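Local atomic coordinates of autotransporter adhesin/invasin TibA (PDB entry 4Q1Q), a protein that mediates adhesion to and invasion of human intestinal epithelial cells and bacterial aggregation, the part here being a heptosylated beta-helical fragment of its passenger domain. Residues Q121-G126 against G146-T151; R139-S144 against Y160-G165; R177-S182 against Y198-S203. All blocks are in the same frame, centred on the assembly; numbering follows the deposited sequence.

Overall arrangement
Each of the three contacts joins successive turns of a parallel beta-helix, and all reach the same parallel sheet. Interaction 1 spans the interior from this sheet to strand 147-149, whereas interactions 2 and 3 are lateral pairings within the sheet. The centres of interactions 1 and 2 are about 7 Å apart, and Val123 N lies 2.8 Å from Phe141 O, a probable hydrogen bond. Interactions 2 and 3 have centres about 10 Å apart and meet where Val161 N lies 2.8 Å from Phe179 O, again probably bonded. The heptose on Ser181 of interaction 3 lies beside Arg162 of interaction 2, though its bonds there are weak or doubtful, so the sugar borders both contacts on the outer surface.

Interaction 1. Residues Q121-G126 against G146-T151; sequences QYVISG and GIVKAT. With 289 (D-glycero-alpha-D-manno-heptopyranose), chain M.
Gly126 and Gly146 bring the backbones closest, with Gly126 CA 4.2 Å from Gly146 CA, where the chain leaves strand 120-124 and, one turn on, enters strand 147-149. The two segments belong to different faces of the beta-helix and share no hydrogen bond. Gly146 CA sits 3.6 Å from Val123 O, an approach made possible by the lack of a side chain on Gly146.

Inside the coil, Val123 and Val148 meet obliquely. Val123 CG2 touches Val148 CG1 at 3.8 Å, while the other branch, Val123 CG1, is anti to the backbone N (chi1 -179°) and lies 3.9 Å from Ile147 O. Val123 also packs on Ala129, and Val148 on Gln159, so the pair is part of the beta-helix interior.

On the outer side, the CB of Ser125 points away from 146-151, and its OG carries a heptose through C1, although the modelled geometry of this link is doubtful. Ile124 CD1 lies 3.8 Å from C2 of that sugar, a van der Waals contact beside the glycosidic link. Between these two segments the contact is thus van der Waals only, through Val123, Val148 and the Gly146 backbone, while the hydrophilic sugar sits on the outer side.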
loop_
_atom_site.group_PDB
_atom_site.type_symbol
_atom_site.label_atom_id
_atom_site.label_comp_id
_atom_site.label_asym_id
_atom_site.label_seq_id
_atom_site.Cartn_x
_atom_site.Cartn_y
_atom_site.Cartn_z
ATOM N N GLN A 121 2.454 6.632 -3.628
ATOM C CA GLN A 121 2.432 5.566 -4.609
ATOM C C GLN A 121 0.966 5.285 -4.888
ATOM O O GLN A 121 0.234 4.943 -3.966
ATOM C CB GLN A 121 3.082 4.297 -4.057
ATOM C CG GLN A 121 3.019 3.137 -5.032
ATOM C CD GLN A 121 3.531 1.866 -4.392
ATOM O OE1 GLN A 121 3.070 1.459 -3.320
ATOM N NE2 GLN A 121 4.489 1.228 -5.058
ATOM N N TYR A 122 0.575 5.376 -6.152
ATOM C CA TYR A 122 -0.750 4.992 -6.614
ATOM C C TYR A 122 -0.702 3.669 -7.378
ATOM O O TYR A 122 0.058 3.506 -8.335
ATOM C CB TYR A 122 -1.274 6.078 -7.550
ATOM C CG TYR A 122 -1.845 7.307 -6.885
ATOM C CD1 TYR A 122 -1.016 8.349 -6.488
ATOM C CD2 TYR A 122 -3.215 7.450 -6.696
ATOM C CE1 TYR A 122 -1.529 9.501 -5.922
ATOM C CE2 TYR A 122 -3.730 8.587 -6.096
ATOM C CZ TYR A 122 -2.889 9.610 -5.711
ATOM O OH TYR A 122 -3.377 10.770 -5.155
ATOM N N VAL A 123 -1.503 2.697 -6.962
ATOM C CA VAL A 123 -1.515 1.429 -7.653
ATOM C C VAL A 123 -2.946 1.242 -8.135
ATOM O O VAL A 123 -3.847 0.939 -7.348
ATOM C CB VAL A 123 -1.129 0.273 -6.724
ATOM C CG1 VAL A 123 -1.138 -1.027 -7.504
ATOM C CG2 VAL A 123 0.209 0.501 -6.040
ATOM N N ILE A 124 -3.155 1.431 -9.428
ATOM C CA ILE A 124 -4.508 1.511 -9.958
ATOM C C ILE A 124 -4.755 0.609 -11.161
ATOM O O ILE A 124 -3.843 -0.008 -11.706
ATOM C CB ILE A 124 -4.851 2.966 -10.327
ATOM C CG1 ILE A 124 -3.922 3.474 -11.433
ATOM C CG2 ILE A 124 -4.792 3.822 -9.070
ATOM C CD1 ILE A 124 -3.802 4.980 -11.529
ATOM N N SER A 125 -6.020 0.481 -11.538
ATOM C CA SER A 125 -6.407 -0.096 -12.830
ATOM C C SER A 125 -5.775 -1.465 -13.086
ATOM O O SER A 125 -5.595 -1.874 -14.225
ATOM C CB SER A 125 -6.068 0.861 -13.987
ATOM O OG SER A 125 -6.632 2.174 -13.913
ATOM N N GLY A 126 -5.438 -2.211 -12.042
ATOM C CA GLY A 126 -4.834 -3.518 -12.248
ATOM C C GLY A 126 -3.323 -3.518 -12.197
ATOM O O GLY A 126 -2.688 -4.489 -12.581
ATOM N N GLY A 146 -6.303 -2.401 -8.707
ATOM C CA GLY A 146 -4.936 -2.433 -8.199
ATOM C C GLY A 146 -4.738 -3.355 -7.018
ATOM O O GLY A 146 -5.606 -3.479 -6.160
ATOM N N ILE A 147 -3.595 -4.034 -6.988
ATOM C CA ILE A 147 -3.343 -5.040 -5.968
ATOM C C ILE A 147 -1.974 -4.821 -5.358
ATOM O O ILE A 147 -0.976 -4.642 -6.069
ATOM C CB ILE A 147 -3.397 -6.473 -6.525
ATOM C CG1 ILE A 147 -4.751 -6.692 -7.217
ATOM C CG2 ILE A 147 -3.174 -7.475 -5.401
ATOM C CD1 ILE A 147 -4.995 -8.088 -7.760
ATOM N N VAL A 148 -1.934 -4.842 -4.029
ATOM C CA VAL A 148 -0.672 -4.653 -3.319
ATOM C C VAL A 148 -0.448 -5.823 -2.375
ATOM O O VAL A 148 -1.391 -6.327 -1.765
ATOM C CB VAL A 148 -0.586 -3.325 -2.534
ATOM C CG1 VAL A 148 -0.718 -2.145 -3.475
ATOM C CG2 VAL A 148 -1.655 -3.238 -1.451
ATOM N N LYS A 149 0.800 -6.276 -2.311
ATOM C CA LYS A 149 1.119 -7.502 -1.600
ATOM C C LYS A 149 2.324 -7.193 -0.755
ATOM O O LYS A 149 3.251 -6.562 -1.242
ATOM C CB LYS A 149 1.374 -8.670 -2.553
ATOM C CG LYS A 149 2.164 -9.815 -1.925
ATOM C CD LYS A 149 2.429 -10.951 -2.899
ATOM C CE LYS A 149 1.378 -12.041 -2.764
ATOM N NZ LYS A 149 1.292 -12.878 -3.993
ATOM N N ALA A 150 2.276 -7.626 0.503
ATOM C CA ALA A 150 3.388 -7.507 1.437
ATOM C C ALA A 150 3.810 -6.064 1.642
ATOM O O ALA A 150 4.994 -5.795 1.813
ATOM C CB ALA A 150 4.591 -8.335 0.987
ATOM N N THR A 151 2.858 -5.139 1.641
ATOM C CA THR A 151 3.131 -3.773 2.087
ATOM C C THR A 151 3.433 -3.723 3.592
ATOM O O THR A 151 2.692 -4.291 4.398
ATOM C CB THR A 151 1.923 -2.854 1.819
ATOM O OG1 THR A 151 1.414 -3.043 0.487
ATOM C CG2 THR A 151 2.310 -1.400 1.983
HETATM O O7 289 M . -10.388 2.610 -17.375
HETATM C C7 289 M . -10.435 3.988 -16.991
HETATM C C6 289 M . -9.256 4.314 -16.080
HETATM O O6 289 M . -9.398 5.664 -15.627
HETATM C C5 289 M . -9.133 3.357 -14.895
HETATM O O5 289 M . -7.900 2.661 -15.102
HETATM C C1 289 M . -6.681 3.264 -14.654
HETATM C C2 289 M . -6.769 4.605 -13.925
HETATM O O2 289 M . -6.865 5.714 -14.830
HETATM C C3 289 M . -7.965 4.718 -12.990
HETATM O O3 289 M . -8.258 6.092 -12.703
HETATM C C4 289 M . -9.228 4.041 -13.526
HETATM O O4 289 M . -9.584 3.104 -12.502
#

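Interaction 2. Residues R139-S144 against Y160-G165; sequences RQFVSS and YVRDGG. With 289 (D-glycero-alpha-D-manno-heptopyranose), chain N; 289 (D-glycero-alpha-D-manno-heptopyranose), chain O; 289 (D-glycero-alpha-D-manno-heptopyranose), chain P.
Two successive rungs of the parallel beta-helix pair here: Phe141 bridges to Tyr160 and Val142 to Val161 in parallel register. Tyr160 N donates to Gln140 O (2.7 Å), Val142 N to Tyr160 O (2.9 Å) and Arg162 N to Val142 O (2.8 Å), all close to straight. Beyond the strands, a type II turn from Arg162 to Gly165 presents Asp163 O to Ser144 N at 3.0 Å.

On the outer face Phe141 and Tyr160 lie side by side with ring planes 17° apart, but slid so far that they barely overlap; Phe141 CE1 approaches Tyr160 CD1 to 3.5 Å. Arg162, with CG anti to the carbonyl carbon (chi1 -63°) and the chain bent at chi2, lies side by side with Phe141, and Phe141 CD1 is over one face of the guanidinium, offset toward its rim. At the edge of the same guanidinium is O2 of the heptose carried by Ser181; the bond from NH2 is weak, and the distance from NE is too short to be reliable. Ser143 OG and Ser144 OG each bear a heptose through C1, and Asp163 OD2 comes within 3.0 Å of C3 of the sugar on Ser144.

Strands 120-124 and 177-181 flank the pair. Phe141 stacks on Tyr122, Tyr160 meets Phe179 obliquely, and Arg139 makes a salt bridge with Asp120. Toward the interior, Gln140 is held between Gln121 and Gln159 by side-chain hydrogen bonds, while Val142 packs on Val148 of strand 147-149.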
loop_
_atom_site.group_PDB
_atom_site.type_symbol
_atom_site.label_atom_id
_atom_site.label_comp_id
_atom_site.label_asym_id
_atom_site.label_seq_id
_atom_site.Cartn_x
_atom_site.Cartn_y
_atom_site.Cartn_z
ATOM N N ARG A 139 2.244 7.821 1.754
ATOM C CA ARG A 139 0.922 7.272 1.503
ATOM C C ARG A 139 0.934 6.295 0.342
ATOM O O ARG A 139 1.565 6.550 -0.669
ATOM C CB ARG A 139 -0.083 8.402 1.206
ATOM C CG ARG A 139 -0.188 9.402 2.346
ATOM C CD ARG A 139 -1.223 10.498 2.129
ATOM N NE ARG A 139 -1.041 11.233 0.880
ATOM C CZ ARG A 139 -1.880 12.174 0.458
ATOM N NH1 ARG A 139 -2.914 12.529 1.197
ATOM N NH2 ARG A 139 -1.696 12.801 -0.685
ATOM N N GLN A 140 0.175 5.216 0.469
ATOM C CA GLN A 140 -0.065 4.304 -0.640
ATOM C C GLN A 140 -1.558 4.223 -0.941
ATOM O O GLN A 140 -2.357 3.978 -0.044
ATOM C CB GLN A 140 0.485 2.926 -0.258
ATOM C CG GLN A 140 0.360 1.913 -1.383
ATOM C CD GLN A 140 0.561 0.480 -0.945
ATOM O OE1 GLN A 140 -0.119 -0.034 -0.054
ATOM N NE2 GLN A 140 1.481 -0.199 -1.620
ATOM N N PHE A 141 -1.933 4.414 -2.201
ATOM C CA PHE A 141 -3.324 4.383 -2.638
ATOM C C PHE A 141 -3.537 3.218 -3.590
ATOM O O PHE A 141 -2.785 3.103 -4.554
ATOM C CB PHE A 141 -3.700 5.653 -3.399
ATOM C CG PHE A 141 -3.635 6.898 -2.563
ATOM C CD1 PHE A 141 -4.712 7.270 -1.770
ATOM C CD2 PHE A 141 -2.487 7.681 -2.560
ATOM C CE1 PHE A 141 -4.658 8.405 -0.979
ATOM C CE2 PHE A 141 -2.447 8.836 -1.793
ATOM C CZ PHE A 141 -3.521 9.195 -1.002
ATOM N N VAL A 142 -4.533 2.373 -3.314
ATOM C CA VAL A 142 -4.818 1.229 -4.165
ATOM C C VAL A 142 -6.272 1.242 -4.601
ATOM O O VAL A 142 -7.191 1.296 -3.775
ATOM C CB VAL A 142 -4.563 -0.109 -3.474
ATOM C CG1 VAL A 142 -4.425 -1.187 -4.543
ATOM C CG2 VAL A 142 -3.332 0.017 -2.606
ATOM N N SER A 143 -6.466 1.164 -5.909
ATOM C CA SER A 143 -7.815 1.338 -6.401
ATOM C C SER A 143 -8.115 0.625 -7.699
ATOM O O SER A 143 -7.227 0.381 -8.517
ATOM C CB SER A 143 -8.037 2.822 -6.658
ATOM O OG SER A 143 -9.431 3.058 -6.801
ATOM N N SER A 144 -9.399 0.329 -7.846
ATOM C CA SER A 144 -9.989 -0.151 -9.084
ATOM C C SER A 144 -9.121 -1.182 -9.786
ATOM O O SER A 144 -8.601 -0.945 -10.882
ATOM C CB SER A 144 -10.336 1.031 -9.995
ATOM O OG SER A 144 -11.681 1.423 -9.765
ATOM N N TYR A 160 -4.311 3.482 1.701
ATOM C CA TYR A 160 -5.732 3.639 1.402
ATOM C C TYR A 160 -6.134 2.541 0.442
ATOM O O TYR A 160 -5.724 2.580 -0.715
ATOM C CB TYR A 160 -6.042 5.002 0.780
ATOM C CG TYR A 160 -5.735 6.136 1.724
ATOM C CD1 TYR A 160 -4.422 6.541 1.931
ATOM C CD2 TYR A 160 -6.737 6.741 2.472
ATOM C CE1 TYR A 160 -4.121 7.550 2.820
ATOM C CE2 TYR A 160 -6.436 7.738 3.382
ATOM C CZ TYR A 160 -5.132 8.148 3.534
ATOM O OH TYR A 160 -4.825 9.140 4.426
ATOM N N VAL A 161 -6.928 1.585 0.913
ATOM C CA VAL A 161 -7.499 0.590 0.008
ATOM C C VAL A 161 -8.904 1.044 -0.387
ATOM O O VAL A 161 -9.865 0.967 0.386
ATOM C CB VAL A 161 -7.489 -0.797 0.654
ATOM C CG1 VAL A 161 -7.885 -1.870 -0.348
ATOM C CG2 VAL A 161 -6.110 -1.073 1.235
ATOM N N ARG A 162 -9.013 1.558 -1.606
ATOM C CA ARG A 162 -10.254 2.183 -2.059
ATOM C C ARG A 162 -11.111 1.215 -2.862
ATOM O O ARG A 162 -10.751 0.039 -3.006
ATOM C CB ARG A 162 -9.915 3.460 -2.841
ATOM C CG ARG A 162 -9.226 4.480 -1.939
ATOM C CD ARG A 162 -9.588 5.910 -2.293
ATOM N NE ARG A 162 -9.237 6.838 -1.227
ATOM C CZ ARG A 162 -8.568 7.971 -1.418
ATOM N NH1 ARG A 162 -8.137 8.302 -2.630
ATOM N NH2 ARG A 162 -8.309 8.756 -0.383
ATOM N N ASP A 163 -12.243 1.700 -3.364
ATOM C CA ASP A 163 -13.198 0.853 -4.082
ATOM C C ASP A 163 -12.456 0.014 -5.115
ATOM O O ASP A 163 -11.695 0.563 -5.894
ATOM C CB ASP A 163 -14.304 1.713 -4.731
ATOM C CG ASP A 163 -15.470 0.901 -5.310
ATOM O OD1 ASP A 163 -15.631 -0.289 -4.955
ATOM O OD2 ASP A 163 -16.266 1.439 -6.119
ATOM N N GLY A 164 -12.650 -1.302 -5.144
ATOM C CA GLY A 164 -11.946 -2.171 -6.081
ATOM C C GLY A 164 -10.463 -2.364 -5.792
ATOM O O GLY A 164 -9.752 -2.986 -6.575
ATOM N N GLY A 165 -9.968 -1.875 -4.659
ATOM C CA GLY A 165 -8.547 -2.011 -4.373
ATOM C C GLY A 165 -8.351 -3.266 -3.549
ATOM O O GLY A 165 -9.240 -3.660 -2.794
HETATM O O7 289 N . -7.822 6.036 -10.326
HETATM C C7 289 N . -7.215 6.867 -9.332
HETATM C C6 289 N . -7.798 6.567 -7.955
HETATM O O6 289 N . -8.441 7.734 -7.431
HETATM C C5 289 N . -8.786 5.394 -7.935
HETATM O O5 289 N . -9.377 5.404 -6.632
HETATM C C1 289 N . -10.019 4.150 -6.388
HETATM C C2 289 N . -11.376 4.204 -7.067
HETATM O O2 289 N . -12.083 5.258 -6.410
HETATM C C3 289 N . -11.098 4.359 -8.569
HETATM O O3 289 N . -12.309 4.763 -9.231
HETATM C C4 289 N . -9.927 5.280 -8.950
HETATM O O4 289 N . -9.378 4.731 -10.156
HETATM O O7 289 O . -13.896 -3.627 -8.935
HETATM C C7 289 O . -14.252 -3.364 -10.296
HETATM C C6 289 O . -13.483 -2.145 -10.793
HETATM O O6 289 O . -13.973 -1.765 -12.084
HETATM C C5 289 O . -13.619 -0.968 -9.834
HETATM O O5 289 O . -13.454 0.408 -10.706
HETATM C C1 289 O . -12.945 1.445 -9.832
HETATM C C2 289 O . -13.933 1.610 -8.671
HETATM O O2 289 O . -14.281 2.992 -8.533
HETATM C C3 289 O . -15.208 0.779 -8.868
HETATM O O3 289 O . -16.233 1.623 -9.406
HETATM C C4 289 O . -15.062 -0.459 -9.766
HETATM O O4 289 O . -15.918 -1.496 -9.272
HETATM O O7 289 P . -15.643 6.329 3.915
HETATM C C7 289 P . -15.621 7.440 3.016
HETATM C C6 289 P . -14.694 7.075 1.860
HETATM O O6 289 P . -14.372 8.278 1.145
HETATM C C5 289 P . -13.451 6.300 2.316
HETATM O O5 289 P . -12.941 5.797 1.080
HETATM C C1 289 P . -11.781 4.983 1.227
HETATM C C2 289 P . -10.661 5.912 1.675
HETATM O O2 289 P . -10.523 7.063 0.845
HETATM C C3 289 P . -11.016 6.353 3.084
HETATM O O3 289 P . -10.000 7.239 3.553
HETATM C C4 289 P . -12.370 7.051 3.092
HETATM O O4 289 P . -12.638 7.122 4.491
#

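Interaction 3. Residues R177-S182 against Y198-S203; sequences RQFVSS and YLYGGS. With 289 (D-glycero-alpha-D-manno-heptopyranose), chain P; 289 (D-glycero-alpha-D-manno-heptopyranose), chain Q; 289 (D-glycero-alpha-D-manno-heptopyranose), chain S; 289 (D-glycero-alpha-D-manno-heptopyranose), chain T.
Phe179 (chi1 -53°), Tyr198 and Tyr200 (chi1 -72°) each hold CG anti to the carbonyl carbon, and with all three side chains on one face of the sheet the rings form an aromatic cluster. Phe179 touches both tyrosines: its CD1 reaches Tyr200 CE2 at 3.5 Å and its CE1 reaches Tyr198 CD1 at 3.7 Å. The Phe179 and Tyr200 planes are only 8° apart but slid past one another, whereas Tyr198 is tilted obliquely to Phe179.

The parallel register is set by bonds from Tyr198 N to Gln178 O (2.8 Å), Val180 N to Tyr198 O (2.9 Å) and Tyr200 N to Val180 O (2.7 Å). On the inner face Leu199 CD2 packs 4.0 Å from Val180 CB.

Ser181, Ser182 and Ser203 each carry a heptose on OG. The sugar of Ser181 places O4 3.4 Å from Tyr200 CD2, obliquely to the ring, while another heptose brings O5 to the ring edge, 3.0 Å from Tyr200 CE1. Tyr200 also has Phe179 alongside and Tyr198 CB over one face, offset toward the rim. The aromatic cluster thus borders the sugars through their oxygens, at or obliquely beside its rings, while the aliphatic Val180 and Leu199 pack on the inner face of the beta-helix.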
loop_
_atom_site.group_PDB
_atom_site.type_symbol
_atom_site.label_atom_id
_atom_site.label_comp_id
_atom_site.label_asym_id
_atom_site.label_seq_id
_atom_site.Cartn_x
_atom_site.Cartn_y
_atom_site.Cartn_z
ATOM N N ARG A 177 -1.240 2.853 9.724
ATOM C CA ARG A 177 -2.691 2.759 9.561
ATOM C C ARG A 177 -3.065 2.284 8.172
ATOM O O ARG A 177 -2.508 2.739 7.173
ATOM C CB ARG A 177 -3.380 4.109 9.827
ATOM C CG ARG A 177 -3.353 4.525 11.294
ATOM C CD ARG A 177 -3.922 5.929 11.459
ATOM N NE ARG A 177 -3.012 6.976 10.993
ATOM C CZ ARG A 177 -3.343 8.251 10.805
ATOM N NH1 ARG A 177 -4.584 8.668 10.989
ATOM N NH2 ARG A 177 -2.435 9.129 10.401
ATOM N N GLN A 178 -4.085 1.427 8.165
ATOM C CA GLN A 178 -4.678 0.905 6.953
ATOM C C GLN A 178 -6.133 1.331 6.939
ATOM O O GLN A 178 -6.815 1.106 7.938
ATOM C CB GLN A 178 -4.567 -0.620 6.950
ATOM C CG GLN A 178 -5.017 -1.246 5.645
ATOM C CD GLN A 178 -5.042 -2.767 5.679
ATOM O OE1 GLN A 178 -5.408 -3.376 6.683
ATOM N NE2 GLN A 178 -4.612 -3.393 4.595
ATOM N N PHE A 179 -6.560 1.983 5.860
ATOM C CA PHE A 179 -7.958 2.353 5.674
ATOM C C PHE A 179 -8.598 1.588 4.527
ATOM O O PHE A 179 -8.238 1.740 3.360
ATOM C CB PHE A 179 -8.145 3.839 5.380
ATOM C CG PHE A 179 -7.491 4.725 6.390
ATOM C CD1 PHE A 179 -7.967 4.775 7.680
ATOM C CD2 PHE A 179 -6.393 5.496 6.046
ATOM C CE1 PHE A 179 -7.370 5.600 8.607
ATOM C CE2 PHE A 179 -5.806 6.336 6.967
ATOM C CZ PHE A 179 -6.288 6.378 8.257
ATOM N N VAL A 180 -9.595 0.785 4.867
ATOM C CA VAL A 180 -10.242 -0.007 3.838
ATOM C C VAL A 180 -11.647 0.562 3.704
ATOM O O VAL A 180 -12.441 0.529 4.647
ATOM C CB VAL A 180 -10.228 -1.509 4.182
ATOM C CG1 VAL A 180 -10.633 -2.344 2.978
ATOM C CG2 VAL A 180 -8.861 -1.920 4.715
ATOM N N SER A 181 -11.920 1.100 2.520
ATOM C CA SER A 181 -13.182 1.738 2.203
ATOM C C SER A 181 -14.114 0.750 1.534
ATOM O O SER A 181 -13.714 -0.379 1.237
ATOM C CB SER A 181 -12.972 2.907 1.245
ATOM O OG SER A 181 -12.082 3.850 1.806
ATOM N N SER A 182 -15.322 1.235 1.256
ATOM C CA SER A 182 -16.368 0.444 0.612
ATOM C C SER A 182 -15.884 -0.071 -0.726
ATOM O O SER A 182 -15.361 0.692 -1.519
ATOM C CB SER A 182 -17.647 1.248 0.377
ATOM O OG SER A 182 -18.061 1.891 1.573
ATOM N N TYR A 198 -8.681 0.187 9.765
ATOM C CA TYR A 198 -10.028 0.758 9.860
ATOM C C TYR A 198 -10.895 0.278 8.705
ATOM O O TYR A 198 -10.578 0.502 7.543
ATOM C CB TYR A 198 -10.019 2.295 9.846
ATOM C CG TYR A 198 -9.299 2.969 10.990
ATOM C CD1 TYR A 198 -7.914 2.906 11.097
ATOM C CD2 TYR A 198 -9.989 3.698 11.957
ATOM C CE1 TYR A 198 -7.232 3.524 12.136
ATOM C CE2 TYR A 198 -9.321 4.299 13.015
ATOM C CZ TYR A 198 -7.940 4.212 13.097
ATOM O OH TYR A 198 -7.236 4.766 14.138
ATOM N N LEU A 199 -12.018 -0.356 9.013
ATOM C CA LEU A 199 -12.912 -0.814 7.960
ATOM C C LEU A 199 -14.026 0.219 7.811
ATOM O O LEU A 199 -14.986 0.218 8.582
ATOM C CB LEU A 199 -13.422 -2.216 8.297
ATOM C CG LEU A 199 -12.362 -3.279 8.597
ATOM C CD1 LEU A 199 -13.004 -4.659 8.695
ATOM C CD2 LEU A 199 -11.254 -3.301 7.553
ATOM N N TYR A 200 -13.854 1.135 6.863
ATOM C CA TYR A 200 -14.801 2.221 6.640
ATOM C C TYR A 200 -15.746 1.809 5.532
ATOM O O TYR A 200 -15.775 2.399 4.457
ATOM C CB TYR A 200 -14.092 3.499 6.216
ATOM C CG TYR A 200 -13.313 4.200 7.294
ATOM C CD1 TYR A 200 -13.783 4.280 8.593
ATOM C CD2 TYR A 200 -12.124 4.850 6.980
ATOM C CE1 TYR A 200 -13.069 4.959 9.563
ATOM C CE2 TYR A 200 -11.412 5.549 7.934
ATOM C CZ TYR A 200 -11.896 5.607 9.222
ATOM O OH TYR A 200 -11.185 6.281 10.184
ATOM N N GLY A 201 -16.461 0.728 5.802
ATOM C CA GLY A 201 -17.240 0.087 4.773
ATOM C C GLY A 201 -16.547 -1.050 4.064
ATOM O O GLY A 201 -17.212 -1.736 3.295
ATOM N N GLY A 202 -15.253 -1.267 4.290
ATOM C CA GLY A 202 -14.559 -2.274 3.488
ATOM C C GLY A 202 -14.566 -3.635 4.158
ATOM O O GLY A 202 -15.051 -3.781 5.285
ATOM N N SER A 203 -13.972 -4.612 3.479
ATOM C CA SER A 203 -13.891 -5.989 3.948
ATOM C C SER A 203 -12.478 -6.452 4.290
ATOM O O SER A 203 -11.586 -6.226 3.487
ATOM C CB SER A 203 -14.372 -6.917 2.839
ATOM O OG SER A 203 -14.305 -8.269 3.276
HETATM O O7 289 P . -15.643 6.329 3.915
HETATM C C7 289 P . -15.621 7.440 3.016
HETATM C C6 289 P . -14.694 7.075 1.860
HETATM O O6 289 P . -14.372 8.278 1.145
HETATM C C5 289 P . -13.451 6.300 2.316
HETATM O O5 289 P . -12.941 5.797 1.080
HETATM C C1 289 P . -11.781 4.983 1.227
HETATM C C2 289 P . -10.661 5.912 1.675
HETATM O O2 289 P . -10.523 7.063 0.845
HETATM C C3 289 P . -11.016 6.353 3.084
HETATM O O3 289 P . -10.000 7.239 3.553
HETATM C C4 289 P . -12.370 7.051 3.092
HETATM O O4 289 P . -12.638 7.122 4.491
HETATM O O7 289 Q . -22.352 0.363 -0.898
HETATM C C7 289 Q . -21.726 1.644 -0.752
HETATM C C6 289 Q . -22.039 2.200 0.632
HETATM O O6 289 Q . -23.251 1.607 1.098
HETATM C C5 289 Q . -20.889 1.941 1.601
HETATM O O5 289 Q . -19.906 2.888 1.176
HETATM C C1 289 Q . -18.688 2.985 1.911
HETATM C C2 289 Q . -19.076 3.437 3.311
HETATM O O2 289 Q . -19.635 4.751 3.228
HETATM C C3 289 Q . -20.017 2.390 3.914
HETATM O O3 289 Q . -20.418 2.780 5.231
HETATM C C4 289 Q . -21.264 2.160 3.066
HETATM O O4 289 Q . -21.985 1.095 3.694
HETATM O O7 289 S . -17.799 -7.821 0.051
HETATM C C7 289 S . -18.408 -7.445 1.292
HETATM C C6 289 S . -18.333 -8.549 2.352
HETATM O O6 289 S . -19.335 -9.541 2.095
HETATM C C5 289 S . -16.928 -9.148 2.496
HETATM O O5 289 S . -16.453 -8.487 3.672
HETATM C C1 289 S . -15.139 -8.869 4.080
HETATM C C2 289 S . -15.353 -10.272 4.625
HETATM O O2 289 S . -16.523 -10.359 5.451
HETATM C C3 289 S . -15.491 -11.079 3.341
HETATM O O3 289 S . -15.402 -12.467 3.663
HETATM C C4 289 S . -16.803 -10.666 2.676
HETATM O O4 289 S . -16.836 -11.358 1.428
HETATM O O7 289 T . -18.805 6.655 9.907
HETATM C C7 289 T . -17.958 5.526 10.145
HETATM C C6 289 T . -16.737 6.019 10.906
HETATM O O6 289 T . -16.961 7.349 11.380
HETATM C C5 289 T . -16.397 5.127 12.090
HETATM O O5 289 T . -15.246 4.450 11.590
HETATM C C1 289 T . -14.938 3.291 12.336
HETATM C C2 289 T . -14.513 3.781 13.708
HETATM O O2 289 T . -13.280 4.488 13.554
HETATM C C3 289 T . -15.611 4.632 14.341
HETATM O O3 289 T . -15.171 5.141 15.610
HETATM C C4 289 T . -16.005 5.767 13.415
HETATM O O4 289 T . -17.060 6.470 14.079
#